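PDB 3FPW: extracellular haem-binding protein from Streptomyces reticuli, which binds and degrades haem outside the cell, can bind iron, and as an oligomer probably signals to its cognate two-component sensor kinase. Local coordinates for residues A[151-159]-A[176-187]. Numbering follows the deposited sequence.
Sequences FLAGGTPVT and GDLDEQYARAGA
Glu180 reaches from helix 176-187 to the backbone of Gly154 where the chain enters strand 155-159, and this bond is part of the packing of the C-terminal helix on the antiparallel sheet of the HbpS-like fold. Strand and helix run nearly parallel, their axes inclined by 23° and 7.6 Å apart at closest approach. Glu180 OE2 accepts the N-H of Gly154 at 2.9 Å, on its anti side and close to the carboxylate plane. Beyond CG the glutamate chain is extended, which lays CB and CG alongside Gly154 N and CA and brings OE2 to the N-H; its OE1 is held by Ser131, and Arg184 NH1 makes a long salt bridge to the same OE1. Replacing Glu180 by an alanine is likely to leave the Gly154 N-H without this acceptor and Ser131 without its carboxylate partner. Glycine suits position 154 for two reasons: at its backbone angles (phi 139°) a CB would run into the carbonyl O of Ala153, and that CB would also crowd Asp179 CB, which lies 3.7 Å from Gly154 CA. Asp179 itself turns its carboxylate to Lys119 and the backbone N of Ala173. At the helix start Ala153 CB sits against the carbonyl group of Gly176, where any CB on residue 176 would clash. Farther along, small residues keep the helix close: Ala183 CB meets Gly154 O at 3.5 Å. With Thr156 OG1 anti to the backbone N (chi1 -164°), it is the methyl CG2 that faces the helix, 3.9 Å from Ala183 CB. The last apolar touch is Val158 CG2 against Ala187 CB, at 4.1 Å.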
loop_
_atom_site.group_PDB
_atom_site.type_symbol
_atom_site.label_atom_id
_atom_site.label_comp_id
_atom_site.label_asym_id
_atom_site.label_seq_id
_atom_site.Cartn_x
_atom_site.Cartn_y
_atom_site.Cartn_z
ATOM N N PHE A 151 5.952 19.098 -3.261
ATOM C CA PHE A 151 6.095 20.487 -3.672
ATOM C C PHE A 151 7.095 21.202 -2.752
ATOM O O PHE A 151 6.739 22.042 -1.915
ATOM C CB PHE A 151 4.727 21.150 -3.613
ATOM C CG PHE A 151 3.866 20.826 -4.795
ATOM C CD1 PHE A 151 3.235 19.592 -4.910
ATOM C CD2 PHE A 151 3.711 21.746 -5.826
ATOM C CE1 PHE A 151 2.434 19.288 -6.009
ATOM C CE2 PHE A 151 2.914 21.437 -6.936
ATOM C CZ PHE A 151 2.283 20.214 -7.035
ATOM N N LEU A 152 8.353 20.841 -2.898
ATOM C CA LEU A 152 9.394 21.271 -1.984
ATOM C C LEU A 152 10.659 21.424 -2.815
ATOM O O LEU A 152 10.996 20.534 -3.606
ATOM C CB LEU A 152 9.576 20.191 -0.915
ATOM C CG LEU A 152 10.688 20.387 0.100
ATOM C CD1 LEU A 152 10.398 21.615 0.990
ATOM C CD2 LEU A 152 10.836 19.113 0.917
ATOM N N ALA A 153 11.307 22.583 -2.689
ATOM C CA ALA A 153 12.517 22.895 -3.452
ATOM C C ALA A 153 13.505 21.727 -3.505
ATOM O O ALA A 153 13.763 21.062 -2.501
ATOM C CB ALA A 153 13.196 24.133 -2.853
ATOM N N GLY A 154 14.038 21.494 -4.701
ATOM C CA GLY A 154 15.052 20.494 -4.898
ATOM C C GLY A 154 14.897 19.670 -6.166
ATOM O O GLY A 154 15.758 18.818 -6.455
ATOM N N GLY A 155 13.801 19.871 -6.903
ATOM C CA GLY A 155 13.638 19.182 -8.205
ATOM C C GLY A 155 13.687 20.187 -9.347
ATOM O O GLY A 155 13.185 21.294 -9.219
ATOM N N THR A 156 14.311 19.816 -10.452
ATOM C CA THR A 156 14.409 20.727 -11.604
ATOM C C THR A 156 14.204 19.949 -12.904
ATOM O O THR A 156 14.677 18.829 -13.027
ATOM C CB THR A 156 15.756 21.513 -11.598
ATOM O OG1 THR A 156 15.647 22.633 -12.485
ATOM C CG2 THR A 156 16.912 20.652 -12.011
ATOM N N PRO A 157 13.507 20.554 -13.880
ATOM C CA PRO A 157 13.250 19.814 -15.115
ATOM C C PRO A 157 14.363 19.914 -16.150
ATOM O O PRO A 157 15.185 20.842 -16.142
ATOM C CB PRO A 157 11.986 20.484 -15.664
ATOM C CG PRO A 157 12.124 21.913 -15.208
ATOM C CD PRO A 157 12.734 21.811 -13.819
ATOM N N VAL A 158 14.353 18.947 -17.050
ATOM C CA VAL A 158 15.261 18.935 -18.182
ATOM C C VAL A 158 14.385 18.754 -19.394
ATOM O O VAL A 158 13.444 17.940 -19.380
ATOM C CB VAL A 158 16.263 17.767 -18.081
ATOM C CG1 VAL A 158 17.034 17.604 -19.374
ATOM C CG2 VAL A 158 17.229 17.970 -16.875
ATOM N N THR A 159 14.659 19.521 -20.445
ATOM C CA THR A 159 13.814 19.456 -21.618
ATOM C C THR A 159 14.564 18.984 -22.840
ATOM O O THR A 159 15.787 18.878 -22.839
ATOM C CB THR A 159 13.210 20.837 -21.978
ATOM O OG1 THR A 159 14.279 21.754 -22.238
ATOM C CG2 THR A 159 12.328 21.369 -20.840
ATOM N N GLY A 176 15.994 23.144 1.100
ATOM C CA GLY A 176 15.528 22.808 -0.249
ATOM C C GLY A 176 16.251 23.638 -1.294
ATOM O O GLY A 176 16.521 23.172 -2.407
ATOM N N ASP A 177 16.586 24.870 -0.946
ATOM C CA ASP A 177 17.266 25.718 -1.912
ATOM C C ASP A 177 18.659 25.155 -2.223
ATOM O O ASP A 177 19.077 25.144 -3.376
ATOM C CB ASP A 177 17.328 27.164 -1.432
ATOM C CG ASP A 177 15.974 27.880 -1.542
ATOM O OD1 ASP A 177 15.058 27.401 -2.274
ATOM O OD2 ASP A 177 15.829 28.926 -0.886
ATOM N N LEU A 178 19.360 24.657 -1.205
ATOM C CA LEU A 178 20.638 23.990 -1.452
ATOM C C LEU A 178 20.414 22.713 -2.267
ATOM O O LEU A 178 21.150 22.457 -3.210
ATOM C CB LEU A 178 21.362 23.658 -0.153
ATOM C CG LEU A 178 22.024 24.869 0.486
ATOM C CD1 LEU A 178 22.374 24.489 1.908
ATOM C CD2 LEU A 178 23.260 25.223 -0.328
ATOM N N ASP A 179 19.411 21.914 -1.905
ATOM C CA ASP A 179 19.101 20.717 -2.708
ATOM C C ASP A 179 18.982 21.109 -4.175
ATOM O O ASP A 179 19.506 20.435 -5.079
ATOM C CB ASP A 179 17.750 20.104 -2.328
ATOM C CG ASP A 179 17.752 19.385 -0.991
ATOM O OD1 ASP A 179 18.794 18.801 -0.612
ATOM O OD2 ASP A 179 16.670 19.359 -0.327
ATOM N N GLU A 180 18.249 22.187 -4.424
ATOM C CA GLU A 180 17.973 22.565 -5.803
ATOM C C GLU A 180 19.214 23.093 -6.520
ATOM O O GLU A 180 19.345 22.924 -7.729
ATOM C CB GLU A 180 16.790 23.533 -5.895
ATOM C CG GLU A 180 16.023 23.355 -7.182
ATOM C CD GLU A 180 14.725 24.130 -7.178
ATOM O OE1 GLU A 180 14.700 25.251 -7.731
ATOM O OE2 GLU A 180 13.745 23.623 -6.604
ATOM N N GLN A 181 20.123 23.728 -5.776
ATOM C CA GLN A 181 21.443 24.066 -6.316
ATOM C C GLN A 181 22.132 22.819 -6.860
ATOM O O GLN A 181 22.675 22.828 -7.964
ATOM C CB GLN A 181 22.310 24.701 -5.226
ATOM C CG GLN A 181 23.715 25.136 -5.643
ATOM C CD GLN A 181 24.442 25.882 -4.516
ATOM O OE1 GLN A 181 25.398 25.371 -3.935
ATOM N NE2 GLN A 181 23.969 27.077 -4.193
ATOM N N TYR A 182 22.122 21.742 -6.087
ATOM C CA TYR A 182 22.817 20.536 -6.543
ATOM C C TYR A 182 22.080 19.861 -7.702
ATOM O O TYR A 182 22.714 19.291 -8.602
ATOM C CB TYR A 182 22.996 19.554 -5.390
ATOM C CG TYR A 182 23.711 20.176 -4.207
ATOM C CD1 TYR A 182 24.836 20.965 -4.397
ATOM C CD2 TYR A 182 23.287 19.941 -2.920
ATOM C CE1 TYR A 182 25.496 21.534 -3.331
ATOM C CE2 TYR A 182 23.931 20.500 -1.842
ATOM C CZ TYR A 182 25.046 21.297 -2.056
ATOM O OH TYR A 182 25.717 21.865 -0.989
ATOM N N ALA A 183 20.753 19.937 -7.700
ATOM C CA ALA A 183 19.967 19.429 -8.829
ATOM C C ALA A 183 20.348 20.180 -10.109
ATOM O O ALA A 183 20.557 19.580 -11.140
ATOM C CB ALA A 183 18.448 19.558 -8.567
ATOM N N ARG A 184 20.441 21.505 -10.023
ATOM C CA ARG A 184 20.842 22.301 -11.168
ATOM C C ARG A 184 22.257 21.964 -11.620
ATOM O O ARG A 184 22.549 22.017 -12.814
ATOM C CB ARG A 184 20.749 23.798 -10.849
ATOM C CG ARG A 184 19.312 24.334 -10.759
ATOM C CD ARG A 184 19.311 25.863 -10.762
ATOM N NE ARG A 184 20.129 26.422 -9.691
ATOM C CZ ARG A 184 19.675 26.673 -8.463
ATOM N NH1 ARG A 184 18.415 26.422 -8.156
ATOM N NH2 ARG A 184 20.479 27.197 -7.542
ATOM N N ALA A 185 23.148 21.652 -10.680
ATOM C CA ALA A 185 24.509 21.245 -11.025
ATOM C C ALA A 185 24.520 19.938 -11.808
ATOM O O ALA A 185 25.331 19.748 -12.715
ATOM C CB ALA A 185 25.359 21.109 -9.760
ATOM N N GLY A 186 23.611 19.030 -11.453
ATOM C CA GLY A 186 23.445 17.801 -12.220
ATOM C C GLY A 186 22.903 18.061 -13.618
ATOM O O GLY A 186 23.431 17.554 -14.603
ATOM N N ALA A 187 21.859 18.874 -13.730
ATOM C CA ALA A 187 21.326 19.204 -15.047
ATOM C C ALA A 187 22.347 19.904 -15.937
ATOM O O ALA A 187 22.341 19.728 -17.159
ATOM C CB ALA A 187 20.099 20.073 -14.920
#